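Local coordinates for protein dermonecrotic toxin (Pasteurella multocida, PDB 2EBF) that is a mitogenic dermonecrotic toxin that induces bone resorption and is associated with the severe progressive form of atrophic rhinitis in pigs, at residues Ile568-Phe574 against Arg713-Val719; Ser649-Trp653 against Phe732-Thr738. All blocks are in the same frame, centred on the assembly; numbering follows the deposited sequence.

Contact 1. Residues Ile568-Phe574 against Arg713-Val719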
loop_
_atom_site.group_PDB
_atom_site.type_symbol
_atom_site.label_atom_id
_atom_site.label_comp_id
_atom_site.label_asym_id
_atom_site.label_seq_id
_atom_site.Cartn_x
_atom_site.Cartn_y
_atom_site.Cartn_z
ATOM N N ILE A 568 7.196 4.466 21.278
ATOM C CA ILE A 568 6.033 5.142 21.855
ATOM C C ILE A 568 4.987 4.086 22.153
ATOM O O ILE A 568 4.512 3.411 21.244
ATOM C CB ILE A 568 5.441 6.198 20.877
ATOM C CG1 ILE A 568 6.476 7.296 20.588
ATOM C CG2 ILE A 568 4.140 6.799 21.439
ATOM C CD1 ILE A 568 6.156 8.143 19.358
ATOM N N LEU A 569 4.633 3.939 23.427
ATOM C CA LEU A 569 3.707 2.905 23.844
ATOM C C LEU A 569 2.326 3.188 23.298
ATOM O O LEU A 569 1.633 2.277 22.870
ATOM C CB LEU A 569 3.648 2.805 25.369
ATOM C CG LEU A 569 4.713 1.994 26.088
ATOM C CD1 LEU A 569 4.199 1.686 27.487
ATOM C CD2 LEU A 569 5.019 0.689 25.338
ATOM N N GLY A 570 1.945 4.462 23.319
ATOM C CA GLY A 570 0.680 4.926 22.742
ATOM C C GLY A 570 0.562 6.428 22.939
ATOM O O GLY A 570 1.105 6.980 23.898
ATOM N N LEU A 571 -0.170 7.083 22.042
ATOM C CA LEU A 571 -0.441 8.516 22.159
ATOM C C LEU A 571 -1.755 8.688 22.894
ATOM O O LEU A 571 -2.765 9.096 22.321
ATOM C CB LEU A 571 -0.462 9.193 20.780
ATOM C CG LEU A 571 0.882 9.236 20.041
ATOM C CD1 LEU A 571 0.769 9.877 18.642
ATOM C CD2 LEU A 571 1.888 9.958 20.882
ATOM N N LYS A 572 -1.712 8.374 24.185
ATOM C CA LYS A 572 -2.863 8.465 25.059
ATOM C C LYS A 572 -2.377 8.478 26.498
ATOM O O LYS A 572 -1.177 8.337 26.754
ATOM C CB LYS A 572 -3.782 7.266 24.833
ATOM C CG LYS A 572 -3.135 5.915 25.128
ATOM C CD LYS A 572 -4.185 4.821 25.142
ATOM C CE LYS A 572 -3.615 3.533 25.697
ATOM N NZ LYS A 572 -4.601 2.433 25.618
ATOM N N GLN A 573 -3.300 8.680 27.429
ATOM C CA GLN A 573 -2.988 8.468 28.834
ATOM C C GLN A 573 -3.258 7.013 29.203
ATOM O O GLN A 573 -4.339 6.478 28.938
ATOM C CB GLN A 573 -3.785 9.398 29.742
ATOM C CG GLN A 573 -3.380 9.284 31.216
ATOM C CD GLN A 573 -4.071 10.291 32.100
ATOM O OE1 GLN A 573 -3.464 10.851 33.015
ATOM N NE2 GLN A 573 -5.347 10.531 31.838
ATOM N N PHE A 574 -2.272 6.376 29.814
ATOM C CA PHE A 574 -2.436 5.006 30.267
ATOM C C PHE A 574 -3.052 4.977 31.656
ATOM O O PHE A 574 -2.867 5.912 32.434
ATOM C CB PHE A 574 -1.099 4.271 30.204
ATOM C CG PHE A 574 -0.683 3.906 28.802
ATOM C CD1 PHE A 574 -0.624 2.578 28.406
ATOM C CD2 PHE A 574 -0.390 4.888 27.865
ATOM C CE1 PHE A 574 -0.252 2.232 27.106
ATOM C CE2 PHE A 574 -0.028 4.548 26.559
ATOM C CZ PHE A 574 0.040 3.224 26.181
ATOM N N ARG A 713 -0.431 6.554 35.471
ATOM C CA ARG A 713 -1.349 7.263 34.577
ATOM C C ARG A 713 -0.548 8.095 33.570
ATOM O O ARG A 713 -0.817 9.281 33.356
ATOM C CB ARG A 713 -2.353 8.112 35.372
ATOM C CG ARG A 713 -3.244 7.264 36.319
ATOM C CD ARG A 713 -4.185 8.131 37.145
ATOM N NE ARG A 713 -5.178 8.792 36.297
ATOM C CZ ARG A 713 -6.340 8.247 35.935
ATOM N NH1 ARG A 713 -6.669 7.026 36.349
ATOM N NH2 ARG A 713 -7.174 8.924 35.154
ATOM N N ALA A 714 0.456 7.443 32.983
ATOM C CA ALA A 714 1.410 8.072 32.074
ATOM C C ALA A 714 0.753 8.595 30.807
ATOM O O ALA A 714 -0.045 7.888 30.183
ATOM C CB ALA A 714 2.506 7.072 31.709
ATOM N N ILE A 715 1.118 9.823 30.429
ATOM C CA ILE A 715 0.667 10.427 29.185
ATOM C C ILE A 715 1.755 10.294 28.125
ATOM O O ILE A 715 2.908 10.696 28.344
ATOM C CB ILE A 715 0.289 11.930 29.358
ATOM C CG1 ILE A 715 -0.836 12.124 30.389
ATOM C CG2 ILE A 715 -0.115 12.542 28.006
ATOM C CD1 ILE A 715 -0.869 13.548 30.978
ATOM N N ASN A 716 1.372 9.718 26.990
ATOM C CA ASN A 716 2.255 9.521 25.843
ATOM C C ASN A 716 3.613 8.902 26.206
ATOM O O ASN A 716 4.661 9.440 25.842
ATOM C CB ASN A 716 2.404 10.826 25.040
ATOM C CG ASN A 716 1.068 11.380 24.557
ATOM O OD1 ASN A 716 0.049 10.666 24.534
ATOM N ND2 ASN A 716 1.064 12.660 24.164
ATOM N N PRO A 717 3.591 7.750 26.908
ATOM C CA PRO A 717 4.826 7.139 27.399
ATOM C C PRO A 717 5.735 6.628 26.286
ATOM O O PRO A 717 5.260 6.212 25.224
ATOM C CB PRO A 717 4.337 5.994 28.302
ATOM C CG PRO A 717 2.946 5.717 27.868
ATOM C CD PRO A 717 2.394 6.963 27.271
ATOM N N PHE A 718 7.037 6.734 26.529
ATOM C CA PHE A 718 8.066 6.331 25.584
ATOM C C PHE A 718 9.084 5.413 26.271
ATOM O O PHE A 718 9.560 5.711 27.369
ATOM C CB PHE A 718 8.781 7.577 25.079
ATOM C CG PHE A 718 9.822 7.307 24.071
ATOM C CD1 PHE A 718 9.479 6.902 22.779
ATOM C CD2 PHE A 718 11.163 7.521 24.382
ATOM C CE1 PHE A 718 10.469 6.684 21.823
ATOM C CE2 PHE A 718 12.151 7.302 23.445
ATOM C CZ PHE A 718 11.808 6.886 22.160
ATOM N N VAL A 719 9.431 4.316 25.606
ATOM C CA VAL A 719 10.352 3.319 26.162
ATOM C C VAL A 719 11.642 3.280 25.347
ATOM O O VAL A 719 11.607 3.297 24.106
ATOM C CB VAL A 719 9.688 1.923 26.212
ATOM C CG1 VAL A 719 10.652 0.834 26.721
ATOM C CG2 VAL A 719 8.450 1.959 27.118
#
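I568 pairs with F718 as an antiparallel, non-hydrogen-bonded pair, and Q573 meets I715 at a single further bridge, the loop of 568-574 holding two more residues between these points than the facing chain. This is the margin of the antiparallel sheet in the C3 domain of the toxin's C-terminal region, where the short outermost strand 567-568 lies beside strand 717-720. Three backbone bonds tie the segments: L569 N to P717 O (3.0 Å), N716 N to K572 O (2.9 Å) and F574 N to A714 O (2.7 Å). An inverse gamma turn centred on L571 carries the chain from the first of these to the other two, so that bonded contact continues round the corner at N716, through a bridge separate from the strand pair.

P717 is gripped by two side chains. The F574 ring comes obliquely against it, CD2 lying 3.4 Å from P717 CG, while the extended K572 side chain passes over one face of the F574 ring, with CE above its centre. L569 CB also reaches P717 CG, and with CG beside the backbone N (chi1 -83°) the leucine meets V719, CG to CG2 at 3.9 Å. On the F718 side, I568 CG1 rests against ring atom CD1. A709 and A705 of helix 701-711 pack on P717 and V719.

N716 CG lies against L571 CD2, the two side chains crossing at a slant, and the amide nitrogen ND2 is held by T738 O and Y41 O. Its CA-H also points almost straight at G570 O (167° at the hydrogen). F574 O, although buried, has no hydrogen-bond partner; what it does receive is a CA-H...O contact from R713, the residue closing the Schellman motif of helix 701-711, with CA 3.0 Å from that oxygen.

Contact 2. Residues Ser649-Trp653 against Phe732-Thr738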
loop_
_atom_site.group_PDB
_atom_site.type_symbol
_atom_site.label_atom_id
_atom_site.label_comp_id
_atom_site.label_asym_id
_atom_site.label_seq_id
_atom_site.Cartn_x
_atom_site.Cartn_y
_atom_site.Cartn_z
ATOM N N SER A 649 14.138 1.713 30.114
ATOM C CA SER A 649 13.717 2.960 30.720
ATOM C C SER A 649 12.408 3.407 30.091
ATOM O O SER A 649 12.133 3.150 28.915
ATOM C CB SER A 649 14.792 4.029 30.528
ATOM O OG SER A 649 16.021 3.589 31.054
ATOM N N ILE A 650 11.581 4.062 30.889
ATOM C CA ILE A 650 10.325 4.591 30.401
ATOM C C ILE A 650 10.163 6.018 30.900
ATOM O O ILE A 650 10.491 6.317 32.044
ATOM C CB ILE A 650 9.135 3.699 30.819
ATOM C CG1 ILE A 650 7.838 4.265 30.231
ATOM C CG2 ILE A 650 9.082 3.530 32.359
ATOM C CD1 ILE A 650 6.637 3.333 30.313
ATOM N N THR A 651 9.660 6.889 30.032
ATOM C CA THR A 651 9.473 8.298 30.370
ATOM C C THR A 651 8.126 8.770 29.824
ATOM O O THR A 651 7.645 8.245 28.830
ATOM C CB THR A 651 10.637 9.169 29.845
ATOM O OG1 THR A 651 10.461 10.525 30.273
ATOM C CG2 THR A 651 10.745 9.108 28.312
ATOM N N TRP A 652 7.522 9.757 30.476
ATOM C CA TRP A 652 6.163 10.161 30.130
ATOM C C TRP A 652 5.914 11.593 30.581
ATOM O O TRP A 652 6.775 12.212 31.210
ATOM C CB TRP A 652 5.119 9.198 30.746
ATOM C CG TRP A 652 5.080 9.196 32.258
ATOM C CD1 TRP A 652 4.329 10.014 33.064
ATOM C CD2 TRP A 652 5.816 8.335 33.134
ATOM N NE1 TRP A 652 4.568 9.723 34.390
ATOM C CE2 TRP A 652 5.472 8.694 34.462
ATOM C CE3 TRP A 652 6.753 7.305 32.930
ATOM C CZ2 TRP A 652 6.028 8.058 35.578
ATOM C CZ3 TRP A 652 7.300 6.664 34.046
ATOM C CH2 TRP A 652 6.929 7.045 35.354
ATOM N N TRP A 653 4.740 12.107 30.239
ATOM C CA TRP A 653 4.365 13.463 30.628
ATOM C C TRP A 653 3.376 13.417 31.767
ATOM O O TRP A 653 2.549 12.491 31.866
ATOM C CB TRP A 653 3.752 14.242 29.451
ATOM C CG TRP A 653 4.601 14.259 28.225
ATOM C CD1 TRP A 653 4.355 13.586 27.067
ATOM C CD2 TRP A 653 5.850 14.954 28.033
ATOM N NE1 TRP A 653 5.355 13.816 26.161
ATOM C CE2 TRP A 653 6.290 14.652 26.723
ATOM C CE3 TRP A 653 6.630 15.810 28.833
ATOM C CZ2 TRP A 653 7.469 15.180 26.178
ATOM C CZ3 TRP A 653 7.822 16.334 28.289
ATOM C CH2 TRP A 653 8.233 15.998 26.979
ATOM N N PHE A 732 15.806 12.272 30.628
ATOM C CA PHE A 732 15.160 11.362 29.674
ATOM C C PHE A 732 13.675 11.695 29.540
ATOM O O PHE A 732 12.907 11.579 30.497
ATOM C CB PHE A 732 15.348 9.892 30.095
ATOM C CG PHE A 732 14.687 8.888 29.164
ATOM C CD1 PHE A 732 14.817 8.990 27.770
ATOM C CD2 PHE A 732 13.969 7.822 29.690
ATOM C CE1 PHE A 732 14.220 8.054 26.915
ATOM C CE2 PHE A 732 13.366 6.883 28.850
ATOM C CZ PHE A 732 13.497 6.995 27.453
ATOM N N MET A 733 13.287 12.136 28.348
ATOM C CA MET A 733 11.900 12.556 28.102
ATOM C C MET A 733 11.378 12.037 26.777
ATOM O O MET A 733 12.170 11.685 25.902
ATOM C CB MET A 733 11.733 14.091 28.237
ATOM C CG MET A 733 12.671 14.950 27.420
ATOM S SD MET A 733 12.519 16.731 27.840
ATOM C CE MET A 733 13.466 16.870 29.353
ATOM N N PRO A 734 10.035 11.928 26.636
ATOM C CA PRO A 734 9.475 11.427 25.384
ATOM C C PRO A 734 9.822 12.347 24.210
ATOM O O PRO A 734 10.234 13.501 24.439
ATOM C CB PRO A 734 7.960 11.457 25.637
ATOM C CG PRO A 734 7.808 11.409 27.152
ATOM C CD PRO A 734 8.979 12.246 27.621
ATOM N N PRO A 735 9.685 11.843 22.959
ATOM C CA PRO A 735 9.835 12.717 21.807
ATOM C C PRO A 735 8.994 13.981 21.992
ATOM O O PRO A 735 7.849 13.915 22.458
ATOM C CB PRO A 735 9.312 11.865 20.652
ATOM C CG PRO A 735 9.701 10.473 21.060
ATOM C CD PRO A 735 9.392 10.455 22.545
ATOM N N LEU A 736 9.586 15.119 21.664
ATOM C CA LEU A 736 8.977 16.412 22.001
ATOM C C LEU A 736 7.657 16.714 21.285
ATOM O O LEU A 736 6.817 17.434 21.830
ATOM C CB LEU A 736 9.989 17.546 21.821
ATOM C CG LEU A 736 11.195 17.515 22.769
ATOM C CD1 LEU A 736 12.102 18.699 22.505
ATOM C CD2 LEU A 736 10.779 17.429 24.271
ATOM N N PHE A 737 7.456 16.144 20.096
ATOM C CA PHE A 737 6.174 16.305 19.394
ATOM C C PHE A 737 5.003 15.692 20.172
ATOM O O PHE A 737 3.840 16.017 19.899
ATOM C CB PHE A 737 6.235 15.763 17.950
ATOM C CG PHE A 737 5.951 14.281 17.833
ATOM C CD1 PHE A 737 4.661 13.815 17.557
ATOM C CD2 PHE A 737 6.979 13.358 17.991
ATOM C CE1 PHE A 737 4.409 12.439 17.448
ATOM C CE2 PHE A 737 6.751 11.993 17.878
ATOM C CZ PHE A 737 5.466 11.525 17.604
ATOM N N THR A 738 5.311 14.841 21.160
ATOM C CA THR A 738 4.276 14.222 21.999
ATOM C C THR A 738 3.953 14.992 23.284
ATOM O O THR A 738 3.005 14.635 23.986
ATOM C CB THR A 738 4.602 12.752 22.383
ATOM O OG1 THR A 738 5.700 12.724 23.304
ATOM C CG2 THR A 738 4.939 11.902 21.135
#
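T651 and W653 receive the loop that follows helix 726-730 where it crosses strand 643-656, an inner strand of the antiparallel C3 sheet. Strand alternation sets the division of labour: S649 and T651 point at the loop, whereas I650 and W652 point away from it, and their side chains pack on helix 701-711. Placed anti to the backbone N (chi1 -176°), T651 OG1 donates to F732 O at 2.7 Å, the hydrogen bond coming in tilted from the carbonyl plane. The same hydroxyl is also hydrogen-bonded to Q664 O on strand 660-673, so two carbonyls share its one hydrogen. The methyl branch of T651 sits over the F732 face, CG2 3.5 Å from the ring centroid in a CH-pi contact. Nearby, S649 CB touches F732 CE2, while S649 OG is satisfied by T667 OG1 and V722 O.

The W653 indole is fixed both in its plane and on one face. P734 CD lies 3.8 Å from the centroid of the six-membered ring, a second CH-pi contact, and L736 CD2 approaches the rim. In the ring plane, NE1 donates to T738 OG1 (3.1 Å) along a nearly straight path of 174°. T738 OG1 in turn donates a hydrogen bond to P735 O at 2.6 Å, in the carbonyl plane, and P735 O also accepts T738 N, closing the 3-10 turn 736-738 at 3.0 Å.

The centres of contacts 1 and 2 lie 8 Å apart, and both reach the antiparallel C3 sheet. Their segments interleave along the chain, in the order 568-574, 649-653, 713-719, 732-738, so neither contact is closed before the other begins. Strands 643-656 and 717-720 are neighbours, joined by the backbone bond from F718 N to T651 O (2.8 Å); A714 CB also packs on W652 CG. Contact 1 continues the sheet outward to its margin, whereas contact 2 covers one face, the other being backed by helix 701-711. Sequence-distant pieces of the domain are thus interlocked. The F732 side chain of contact 2 is about 13 Å from the bound phosphonate.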